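Local coordinates for haloacid dehalogenase domain protein hydrolase (Planctomyces limnophilus, PDB 4OVY) that is probably a metal-dependent hydrolase of the haloacid dehalogenase superfamily, perhaps a phosphatase, and holds a calcium ion in the crystal, at residues Val229-Asn234 with Tyr239-Tyr244; Ile38-Asn43 with Gln222-Arg227; Val245-Ala250 with Thr285-Ile290; Glu18-Val23 with His153-Phe158. All blocks are in the same frame, centred on the assembly; numbering follows the deposited sequence. Where two conformers were deposited one is given.

Contact 1: Val229-Asn234 with Tyr239-Tyr244. With CA (calcium ion), chain J.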
# COMPACT_ATOMS: atom_id res chain seq x y z
N VAL A 229 -3.13 -11.83 10.43
CA VAL A 229 -3.33 -12.95 11.36
C VAL A 229 -2.65 -12.72 12.71
O VAL A 229 -2.86 -13.49 13.65
CB VAL A 229 -2.89 -14.29 10.74
CG1 VAL A 229 -3.62 -14.53 9.42
CG2 VAL A 229 -1.38 -14.33 10.56
N MSE A 230 -1.85 -11.66 12.81
CA MSE A 230 -1.21 -11.28 14.06
C MSE A 230 -0.96 -9.80 14.08
O MSE A 230 -0.78 -9.19 13.04
CB MSE A 230 0.10 -12.06 14.16
CG MSE A 230 0.84 -11.87 15.46
SE MSE A 230 2.42 -13.06 15.40
CE MSE A 230 3.46 -12.24 16.85
N ALA A 231 -0.99 -9.21 15.28
CA ALA A 231 -0.69 -7.80 15.45
C ALA A 231 -0.07 -7.55 16.81
O ALA A 231 -0.43 -8.21 17.79
CB ALA A 231 -1.94 -6.95 15.27
N VAL A 232 0.85 -6.60 16.85
CA VAL A 232 1.48 -6.19 18.09
C VAL A 232 1.42 -4.67 18.21
O VAL A 232 1.79 -3.94 17.28
CB VAL A 232 2.95 -6.65 18.18
CG1 VAL A 232 3.50 -6.36 19.57
CG2 VAL A 232 3.07 -8.13 17.83
N GLY A 233 0.95 -4.20 19.36
CA GLY A 233 0.87 -2.78 19.66
C GLY A 233 1.30 -2.54 21.09
O GLY A 233 1.84 -3.44 21.74
N ASN A 234 1.08 -1.32 21.58
CA ASN A 234 1.41 -0.99 22.97
C ASN A 234 0.49 0.04 23.63
O ASN A 234 0.59 0.26 24.83
CB ASN A 234 2.83 -0.46 23.07
CG ASN A 234 2.97 0.93 22.49
OD1 ASN A 234 2.80 1.12 21.30
ND2 ASN A 234 3.27 1.90 23.34
N TYR A 239 -5.96 -0.24 19.77
CA TYR A 239 -7.11 -1.06 20.18
C TYR A 239 -7.85 -1.64 18.98
O TYR A 239 -8.09 -2.83 18.92
CB TYR A 239 -8.09 -0.25 21.05
CG TYR A 239 -9.13 -1.08 21.79
CD1 TYR A 239 -10.19 -1.67 21.11
CD2 TYR A 239 -9.07 -1.23 23.17
CE1 TYR A 239 -11.15 -2.42 21.77
CE2 TYR A 239 -10.03 -1.98 23.85
CZ TYR A 239 -11.07 -2.57 23.14
OH TYR A 239 -12.03 -3.31 23.79
N GLU A 240 -8.23 -0.79 18.02
CA GLU A 240 -8.97 -1.24 16.85
C GLU A 240 -8.16 -2.19 15.96
O GLU A 240 -8.70 -3.16 15.44
CB GLU A 240 -9.52 -0.06 16.05
CG GLU A 240 -10.64 0.70 16.76
CD GLU A 240 -10.16 1.90 17.57
OE1 GLU A 240 -8.96 1.97 17.93
OE2 GLU A 240 -11.02 2.77 17.85
N MSE A 241 -6.86 -1.93 15.81
CA MSE A 241 -6.00 -2.85 15.04
C MSE A 241 -6.02 -4.23 15.66
O MSE A 241 -6.21 -5.23 14.97
CB MSE A 241 -4.58 -2.31 14.91
CG MSE A 241 -3.68 -3.36 14.26
SE MSE A 241 -1.83 -2.71 14.06
CE MSE A 241 -1.28 -2.71 15.96
N LEU A 242 -5.81 -4.33 16.97
CA LEU A 242 -5.79 -5.63 17.66
C LEU A 242 -7.16 -6.32 17.58
O LEU A 242 -7.25 -7.51 17.30
CB LEU A 242 -5.36 -5.46 19.11
CG LEU A 242 -3.93 -4.95 19.34
CD1 LEU A 242 -3.73 -4.48 20.78
CD2 LEU A 242 -2.91 -6.01 18.99
N GLU A 243 -8.22 -5.55 17.80
CA GLU A 243 -9.59 -6.08 17.74
C GLU A 243 -9.93 -6.64 16.36
O GLU A 243 -10.51 -7.72 16.23
CB GLU A 243 -10.57 -4.97 18.13
CG GLU A 243 -12.02 -5.39 18.23
CD GLU A 243 -12.87 -4.26 18.77
OE1 GLU A 243 -12.97 -3.22 18.10
OE2 GLU A 243 -13.43 -4.42 19.88
N TYR A 244 -9.54 -5.90 15.33
CA TYR A 244 -9.76 -6.30 13.94
C TYR A 244 -9.12 -7.65 13.66
O TYR A 244 -9.69 -8.49 12.96
CB TYR A 244 -9.19 -5.20 13.02
CG TYR A 244 -9.29 -5.47 11.54
CD1 TYR A 244 -10.50 -5.81 10.94
CD2 TYR A 244 -8.17 -5.35 10.72
CE1 TYR A 244 -10.58 -6.05 9.57
CE2 TYR A 244 -8.24 -5.58 9.36
CZ TYR A 244 -9.45 -5.92 8.78
OH TYR A 244 -9.51 -6.14 7.43
CA CA J . 2.35 3.13 20.02
O HOH W 1 -0.33 3.27 19.19
O HOH W 2 2.27 5.01 20.93
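The flat peptide groups of strand 230-233 carry the apolar ends of Leu242 and Met241 on the faces turned to helix 239-244. Over the Ala231-Val232 peptide lies Leu242 CD2, 3.5 Å from Ala231 O. Over the next peptide, Val232-Gly233, lies Met241 CE, displaced toward the oxygen and 3.6 Å from Val232 O. Met241, a selenomethionine, leaves the helix with CG opposite its backbone N (chi1 173°) and runs extended as far as SE, where chi3 (70°) turns the methyl onto the strand. At Gly233 the strand has no side chain on the side facing the methyl; a CB there would lie about 3.6 Å from Met241 CE, an ordinary contact. Ala231 CB points into the helix and meets Leu242 CD2 at 4.0 Å, with Met241 CG at 4.1 Å on its flank. Beyond the strand, Asn234 turns its amide oxygen to the calcium ion, OD1 bonding the metal at 2.4 Å, while its backbone N is tied to Asp238. On the outer side of the helix, Glu243 OE2 reaches the edge of the Tyr239 ring in its plane, and that ring meets Trp289 edge-to-face. Strand and helix run nearly antiparallel (159°), axes 8.1 Å apart, as the first two elements of a beta-alpha-beta unit completed by strand 253-260; strand 38-41 lies alongside strand 230-233, and helix 215-223 packs against Met241.

Contact 2: Ile38-Asn43 with Gln222-Arg227. With CA (calcium ion), chain J.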
# COMPACT_ATOMS: atom_id res chain seq x y z
N ILE A 38 0.18 -12.32 7.23
CA ILE A 38 0.42 -10.89 7.40
C ILE A 38 0.43 -10.59 8.89
O ILE A 38 -0.50 -10.99 9.61
CB ILE A 38 -0.72 -10.06 6.76
CG1 ILE A 38 -0.88 -10.39 5.27
CG2 ILE A 38 -0.51 -8.57 6.99
CD1 ILE A 38 0.40 -10.32 4.48
N VAL A 39 1.46 -9.89 9.34
CA VAL A 39 1.56 -9.43 10.72
C VAL A 39 1.85 -7.93 10.75
O VAL A 39 2.69 -7.45 9.99
CB VAL A 39 2.63 -10.22 11.53
CG1 VAL A 39 4.00 -10.15 10.89
CG2 VAL A 39 2.69 -9.71 12.97
N THR A 40 1.13 -7.21 11.61
CA THR A 40 1.25 -5.76 11.71
C THR A 40 1.76 -5.33 13.08
O THR A 40 1.32 -5.83 14.11
CB THR A 40 -0.09 -5.06 11.41
OG1 THR A 40 -1.12 -5.58 12.27
CG2 THR A 40 -0.48 -5.23 9.97
N PHE A 41 2.70 -4.39 13.06
CA PHE A 41 3.30 -3.82 14.26
C PHE A 41 3.10 -2.31 14.27
O PHE A 41 3.34 -1.64 13.27
CB PHE A 41 4.81 -4.05 14.26
CG PHE A 41 5.21 -5.50 14.37
CD1 PHE A 41 5.27 -6.31 13.25
CD2 PHE A 41 5.55 -6.04 15.60
CE1 PHE A 41 5.64 -7.64 13.35
CE2 PHE A 41 5.92 -7.38 15.71
CZ PHE A 41 5.97 -8.17 14.58
N ASP A 42 2.71 -1.76 15.41
CA ASP A 42 2.94 -0.34 15.65
C ASP A 42 4.45 -0.12 15.74
O ASP A 42 5.22 -1.08 15.94
CB ASP A 42 2.25 0.10 16.94
CG ASP A 42 2.09 1.60 17.04
OD1 ASP A 42 2.39 2.35 16.10
OD2 ASP A 42 1.65 2.04 18.11
N ASN A 43 4.89 1.13 15.58
CA ASN A 43 6.31 1.47 15.71
C ASN A 43 6.62 2.09 17.08
O ASN A 43 7.22 1.44 17.94
CB ASN A 43 6.74 2.42 14.58
CG ASN A 43 8.24 2.68 14.57
OD1 ASN A 43 9.04 1.80 14.91
ND2 ASN A 43 8.62 3.89 14.18
N GLN A 222 -7.14 -0.94 3.25
CA GLN A 222 -6.89 -0.25 1.99
C GLN A 222 -5.55 -0.65 1.36
O GLN A 222 -5.49 -0.98 0.18
CB GLN A 222 -6.92 1.27 2.18
CG GLN A 222 -8.29 1.84 2.57
CD GLN A 222 -9.23 2.02 1.40
OE1 GLN A 222 -9.16 1.28 0.41
NE2 GLN A 222 -10.11 3.00 1.50
N VAL A 223 -4.48 -0.64 2.16
CA VAL A 223 -3.14 -0.88 1.63
C VAL A 223 -2.83 -2.38 1.44
O VAL A 223 -2.33 -2.79 0.39
CB VAL A 223 -2.07 -0.25 2.54
CG1 VAL A 223 -0.66 -0.64 2.10
CG2 VAL A 223 -2.23 1.27 2.55
N ILE A 224 -3.11 -3.18 2.46
CA ILE A 224 -2.77 -4.61 2.42
C ILE A 224 -3.85 -5.44 1.71
O ILE A 224 -3.54 -6.42 1.02
CB ILE A 224 -2.52 -5.19 3.83
CG1 ILE A 224 -1.51 -4.30 4.59
CG2 ILE A 224 -2.02 -6.62 3.74
CD1 ILE A 224 -1.09 -4.84 5.94
N GLY A 225 -5.11 -5.05 1.88
CA GLY A 225 -6.23 -5.78 1.31
C GLY A 225 -6.52 -7.10 2.00
O GLY A 225 -7.19 -7.96 1.43
N ARG A 226 -6.01 -7.26 3.22
CA ARG A 226 -6.13 -8.51 3.97
C ARG A 226 -6.29 -8.20 5.45
O ARG A 226 -5.74 -7.23 5.93
CB ARG A 226 -4.85 -9.37 3.81
CG ARG A 226 -4.48 -9.85 2.40
CD ARG A 226 -3.12 -10.56 2.42
NE ARG A 226 -2.68 -11.16 1.15
CZ ARG A 226 -3.18 -12.28 0.63
NH1 ARG A 226 -2.69 -12.76 -0.52
NH2 ARG A 226 -4.16 -12.94 1.24
N ARG A 227 -7.00 -9.05 6.18
CA ARG A 227 -6.98 -9.00 7.64
C ARG A 227 -5.70 -9.70 8.10
O ARG A 227 -5.48 -10.86 7.75
CB ARG A 227 -8.20 -9.70 8.22
CG ARG A 227 -8.36 -9.53 9.72
CD ARG A 227 -9.38 -10.50 10.30
NE ARG A 227 -10.66 -10.44 9.60
CZ ARG A 227 -11.70 -9.68 9.94
NH1 ARG A 227 -12.80 -9.74 9.20
NH2 ARG A 227 -11.68 -8.87 11.00
CA CA J . 2.35 3.13 20.02
O HOH W 1 -0.33 3.27 19.19
O HOH W 2 2.27 5.01 20.93
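Ile38 and Ile224 lie alongside one another pointing in opposite directions, so that each passes the other's branch: Ile38 CG2 rests 3.9 Å from Ile224 CD1. Ile38 places its two branches on different partners. With CG1 beside the backbone N and opposite the carbonyl carbon (chi1 -57°), CG2 is left for Ile224, while CG1 turns to Arg226 and comes within 3.6 Å of Arg226 CD. There the two chains cross at about a right angle, the extended aliphatic part of the arginine running over the isoleucine. Its charged end belongs elsewhere: Arg226 NE forms a salt bridge with Glu181 of the second subunit. An alanine in place of Ile38 would probably leave a gap under Ile224 CD1 and Arg226 CD and let the arginine shaft shift from its line toward that glutamate. Strand 38-41 is a central parallel strand of the Rossmann-like haloacid dehalogenase core, and it leads into the DxDx(T/V) sequence at its C-terminal end. There Asp42 OD2 binds calcium at 2.3 Å, and Asp42 OD1 pairs with Lys216 of the helix that runs on into 222-227. Thr40, two residues further along the strand and on the same face as Ile38, meets Ile224 at a slant, Thr40 CG2 lying 4.1 Å from Ile224 CD1. After that helix Gly225 takes a positive phi (73°), and the chain turns to bring Arg226 CB toward the strand, while Arg227 NH2 bonds Tyr244 O on helix 239-246.

Contact 3: Val245-Ala250 with Thr285-Ile290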
# COMPACT_ATOMS: atom_id res chain seq x y z
N VAL A 245 -7.94 -7.87 14.24
CA VAL A 245 -7.19 -9.11 14.06
C VAL A 245 -7.70 -10.28 14.91
O VAL A 245 -7.74 -11.42 14.43
CB VAL A 245 -5.69 -8.86 14.34
CG1 VAL A 245 -4.91 -10.16 14.45
CG2 VAL A 245 -5.10 -7.97 13.25
N THR A 246 -8.11 -10.01 16.15
CA THR A 246 -8.39 -11.08 17.11
C THR A 246 -9.87 -11.41 17.34
O THR A 246 -10.17 -12.53 17.75
CB THR A 246 -7.80 -10.77 18.50
OG1 THR A 246 -8.47 -9.64 19.07
CG2 THR A 246 -6.30 -10.51 18.42
N SER A 247 -10.76 -10.45 17.12
CA SER A 247 -12.16 -10.58 17.57
C SER A 247 -13.09 -11.16 16.53
O SER A 247 -12.69 -11.40 15.39
CB SER A 247 -12.69 -9.22 18.04
OG SER A 247 -11.98 -8.78 19.19
N GLY A 248 -14.34 -11.42 16.93
CA GLY A 248 -15.35 -11.98 16.03
C GLY A 248 -14.90 -13.33 15.50
O GLY A 248 -14.30 -14.11 16.24
N PRO A 249 -15.17 -13.62 14.21
CA PRO A 249 -14.79 -14.91 13.64
C PRO A 249 -13.30 -15.08 13.30
O PRO A 249 -12.85 -16.20 13.06
CB PRO A 249 -15.63 -14.98 12.35
CG PRO A 249 -15.83 -13.56 11.96
CD PRO A 249 -15.84 -12.75 13.23
N ALA A 250 -12.58 -13.96 13.22
CA ALA A 250 -11.14 -14.00 13.09
C ALA A 250 -10.62 -14.58 14.39
O ALA A 250 -11.22 -14.40 15.45
CB ALA A 250 -10.59 -12.61 12.86
N THR A 285 -7.37 -9.32 28.95
CA THR A 285 -7.78 -10.67 29.34
C THR A 285 -9.05 -11.09 28.59
O THR A 285 -9.09 -12.17 28.02
CB THR A 285 -7.99 -10.77 30.86
OG1 THR A 285 -6.74 -10.54 31.52
CG2 THR A 285 -8.50 -12.16 31.25
N SER A 286 -10.06 -10.23 28.58
CA SER A 286 -11.32 -10.56 27.92
C SER A 286 -11.14 -10.75 26.41
O SER A 286 -11.86 -11.55 25.81
CB SER A 286 -12.39 -9.50 28.19
OG SER A 286 -12.01 -8.24 27.66
N LYS A 287 -10.20 -10.03 25.81
CA LYS A 287 -9.93 -10.12 24.37
C LYS A 287 -8.98 -11.27 24.00
O LYS A 287 -8.88 -11.65 22.83
CB LYS A 287 -9.33 -8.81 23.86
CG LYS A 287 -10.26 -7.61 23.94
CD LYS A 287 -11.41 -7.72 22.96
CE LYS A 287 -12.04 -6.36 22.68
NZ LYS A 287 -13.11 -6.47 21.66
N GLY A 288 -8.27 -11.82 24.99
CA GLY A 288 -7.23 -12.82 24.73
C GLY A 288 -5.92 -12.20 24.26
O GLY A 288 -5.05 -12.89 23.72
N TRP A 289 -5.78 -10.90 24.46
CA TRP A 289 -4.55 -10.20 24.12
C TRP A 289 -3.46 -10.53 25.14
O TRP A 289 -3.66 -10.42 26.35
CB TRP A 289 -4.77 -8.69 24.07
CG TRP A 289 -5.75 -8.25 23.00
CD1 TRP A 289 -6.10 -8.94 21.88
CD2 TRP A 289 -6.46 -7.00 22.95
NE1 TRP A 289 -7.01 -8.21 21.14
CE2 TRP A 289 -7.24 -7.02 21.78
CE3 TRP A 289 -6.54 -5.89 23.79
CZ2 TRP A 289 -8.07 -5.96 21.41
CZ3 TRP A 289 -7.36 -4.83 23.42
CH2 TRP A 289 -8.12 -4.88 22.24
N ILE A 290 -2.29 -10.91 24.65
CA ILE A 290 -1.20 -11.34 25.51
C ILE A 290 -0.29 -10.16 25.79
O ILE A 290 0.21 -9.52 24.87
CB ILE A 290 -0.38 -12.48 24.88
CG1 ILE A 290 -1.30 -13.64 24.44
CG2 ILE A 290 0.69 -12.97 25.84
CD1 ILE A 290 -2.09 -14.28 25.55
O HOH W 3 -10.40 -10.76 20.72
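Thr246 OG1 is gripped from several directions: by the indole N-H of Trp289, by a water and by Leu242 O one turn back in its own helix. The arrangement joins the C-terminal ends of two helices, 239-246 and 279-287; the second closes in a Schellman motif at Gly288, and the first gives way to a type II' turn over Ser247-Ala250. Trp289 NE1 donates to Thr246 OG1 at 2.9 Å, nearly straight at 158°, and the oxygen lies close to the ring plane, 13° out of it. A chi1 of 66° sets OG1 between the backbone N and carbonyl carbon of Thr246, leaving CG2 also near the indole edge, 3.6 Å from Trp289 NE1. The same water, 2.8 Å from Thr246 OG1, lies 3.0 Å from Ser247 OG and donates to Lys287 O at 2.7 Å, so it ties both helix ends together. A leucine in place of Trp289 would probably leave Thr246 OG1 without its N-H donor and Lys287 CB without the ring beneath it. Lys287 bends at chi2 and carries its ammonium group to a salt bridge with Glu243, while Lys287 CB sits 3.4 Å above the plane of the Trp289 indole, over its centre.

Contact 4: Glu18-Val23 with His153-Phe158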
# COMPACT_ATOMS: atom_id res chain seq x y z
N GLU A 18 3.93 -21.06 20.00
CA GLU A 18 2.80 -21.97 19.77
C GLU A 18 1.99 -21.56 18.54
O GLU A 18 1.66 -22.39 17.68
CB GLU A 18 1.89 -21.99 21.01
CG GLU A 18 0.74 -22.99 20.97
CD GLU A 18 0.19 -23.31 22.36
OE1 GLU A 18 -0.03 -22.35 23.14
OE2 GLU A 18 -0.03 -24.52 22.67
N TYR A 19 1.68 -20.27 18.46
CA TYR A 19 0.87 -19.76 17.36
C TYR A 19 1.59 -19.87 16.02
O TYR A 19 1.01 -20.35 15.04
CB TYR A 19 0.48 -18.30 17.64
CG TYR A 19 -0.47 -17.74 16.62
CD1 TYR A 19 -1.81 -18.11 16.63
CD2 TYR A 19 -0.04 -16.84 15.65
CE1 TYR A 19 -2.70 -17.59 15.71
CE2 TYR A 19 -0.93 -16.31 14.72
CZ TYR A 19 -2.26 -16.69 14.75
OH TYR A 19 -3.15 -16.19 13.83
N VAL A 20 2.85 -19.45 15.98
CA VAL A 20 3.61 -19.52 14.74
C VAL A 20 3.74 -20.98 14.28
O VAL A 20 3.55 -21.28 13.10
CB VAL A 20 4.98 -18.84 14.86
CG1 VAL A 20 5.84 -19.12 13.63
CG2 VAL A 20 4.79 -17.33 15.04
N LYS A 21 4.02 -21.89 15.20
CA LYS A 21 4.08 -23.30 14.87
C LYS A 21 2.75 -23.80 14.30
O LYS A 21 2.72 -24.50 13.28
CB LYS A 21 4.43 -24.14 16.09
CG LYS A 21 4.77 -25.59 15.75
CD LYS A 21 5.42 -26.29 16.92
CE LYS A 21 6.80 -25.72 17.25
NZ LYS A 21 7.75 -25.80 16.10
N SER A 22 1.67 -23.41 14.95
CA SER A 22 0.34 -23.88 14.59
C SER A 22 -0.09 -23.40 13.20
O SER A 22 -0.68 -24.16 12.44
CB SER A 22 -0.67 -23.42 15.63
OG SER A 22 -1.96 -23.91 15.32
N VAL A 23 0.21 -22.15 12.87
CA VAL A 23 -0.23 -21.61 11.59
C VAL A 23 0.71 -21.91 10.42
O VAL A 23 0.35 -21.69 9.27
CB VAL A 23 -0.52 -20.09 11.66
CG1 VAL A 23 -1.55 -19.79 12.74
CG2 VAL A 23 0.75 -19.28 11.82
N HIS A 153 9.59 -17.75 9.02
CA HIS A 153 8.42 -18.59 8.83
C HIS A 153 7.45 -18.04 7.78
O HIS A 153 6.27 -18.39 7.77
CB HIS A 153 7.73 -18.82 10.18
CG HIS A 153 8.54 -19.68 11.10
ND1 HIS A 153 9.62 -19.21 11.81
CD2 HIS A 153 8.45 -21.00 11.38
CE1 HIS A 153 10.14 -20.19 12.51
NE2 HIS A 153 9.45 -21.29 12.27
N GLU A 154 7.99 -17.19 6.90
CA GLU A 154 7.31 -16.69 5.71
C GLU A 154 6.14 -15.75 6.01
O GLU A 154 5.22 -15.64 5.21
CB GLU A 154 6.89 -17.85 4.78
CG GLU A 154 8.06 -18.76 4.41
CD GLU A 154 7.75 -19.70 3.24
OE1 GLU A 154 7.74 -19.24 2.08
OE2 GLU A 154 7.53 -20.91 3.49
N PHE A 155 6.19 -15.05 7.15
CA PHE A 155 5.28 -13.93 7.40
C PHE A 155 5.80 -12.69 6.69
O PHE A 155 7.01 -12.52 6.58
CB PHE A 155 5.19 -13.57 8.88
CG PHE A 155 4.34 -14.49 9.70
CD1 PHE A 155 4.76 -15.77 9.98
CD2 PHE A 155 3.13 -14.05 10.22
CE1 PHE A 155 3.98 -16.62 10.74
CE2 PHE A 155 2.34 -14.89 10.98
CZ PHE A 155 2.76 -16.18 11.24
N LYS A 156 4.89 -11.84 6.23
CA LYS A 156 5.23 -10.49 5.78
C LYS A 156 4.95 -9.53 6.92
O LYS A 156 3.81 -9.41 7.38
CB LYS A 156 4.39 -10.06 4.56
CG LYS A 156 4.72 -10.82 3.29
CD LYS A 156 3.84 -10.40 2.12
CE LYS A 156 4.38 -9.20 1.37
NZ LYS A 156 3.93 -9.20 -0.06
N THR A 157 6.00 -8.83 7.35
CA THR A 157 5.95 -7.95 8.50
C THR A 157 5.69 -6.52 8.04
O THR A 157 6.49 -5.97 7.28
CB THR A 157 7.27 -7.98 9.29
OG1 THR A 157 8.37 -7.69 8.41
CG2 THR A 157 7.50 -9.36 9.93
N PHE A 158 4.58 -5.93 8.48
CA PHE A 158 4.23 -4.55 8.16
C PHE A 158 4.30 -3.66 9.41
O PHE A 158 3.99 -4.10 10.53
CB PHE A 158 2.80 -4.45 7.64
CG PHE A 158 2.61 -4.91 6.23
CD1 PHE A 158 2.58 -6.26 5.92
CD2 PHE A 158 2.38 -3.98 5.21
CE1 PHE A 158 2.37 -6.69 4.62
CE2 PHE A 158 2.17 -4.41 3.91
CZ PHE A 158 2.17 -5.76 3.62
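Val20 CG1 sits over one face of the His153 imidazole, 3.7 Å from His153 CG. This is a CH-pi contact: the methyl lies 4.0 Å from the ring centroid and 23° off the normal. Valine and histidine cross at about a right angle, and the valine's chi1 of 171°, with CG1 opposite its backbone N, sends that methyl off the helix. The same Val20 CG1 also touches Phe155 CE1 at 4.2 Å. One turn on, Val23 CG2 comes to 3.7 Å from Phe155 CZ, so the phenyl ring meets both valines. Further out, Val23 CG1 covers a face of the Tyr19 ring, 3.7 Å above its plane. His153 is held in its rotation by ND1, which bonds Phe149 O, and its own carbonyl oxygen takes Arg37 NH1. The backbone also fixes Phe155: Glu154, with positive phi, is the C' residue of a Schellman motif ending helix 141-152, in which Phe155 N returns to Leu150 O and Glu154 N to Arg151 O. Helix 11-24 thus packs across the junction of helix 141-152 and strand 156-161, away from the calcium site; Val20 also leans on Phe149 and Leu150, and Phe155 reaches Val39 of the neighbouring strand 38-41.

Three parallel neighbours in the sheet, strands 156-161, 38-41 and 230-233, tie contacts 4, 2 and 1 together: Phe158 N lies 2.9 Å from Val39 O, and Val229 N lies 2.9 Å from Ile38 O. Contacts 1 and 2, centres 9 Å apart, converge on the calcium ion, one giving Asn234 and the other Asp42, with two metal-bound waters in common; Asp44 completes the protein part of the site. Contact 3 continues helix 239-246 from contact 1, the Trp289 side chain about 13 Å from the calcium ion. Contact 4 lies away from the metal site, its centre about 17 Å from that of contact 3, with no touch between the two; yet Phe155 CE2 packs on Val229 CG2 at 3.8 Å.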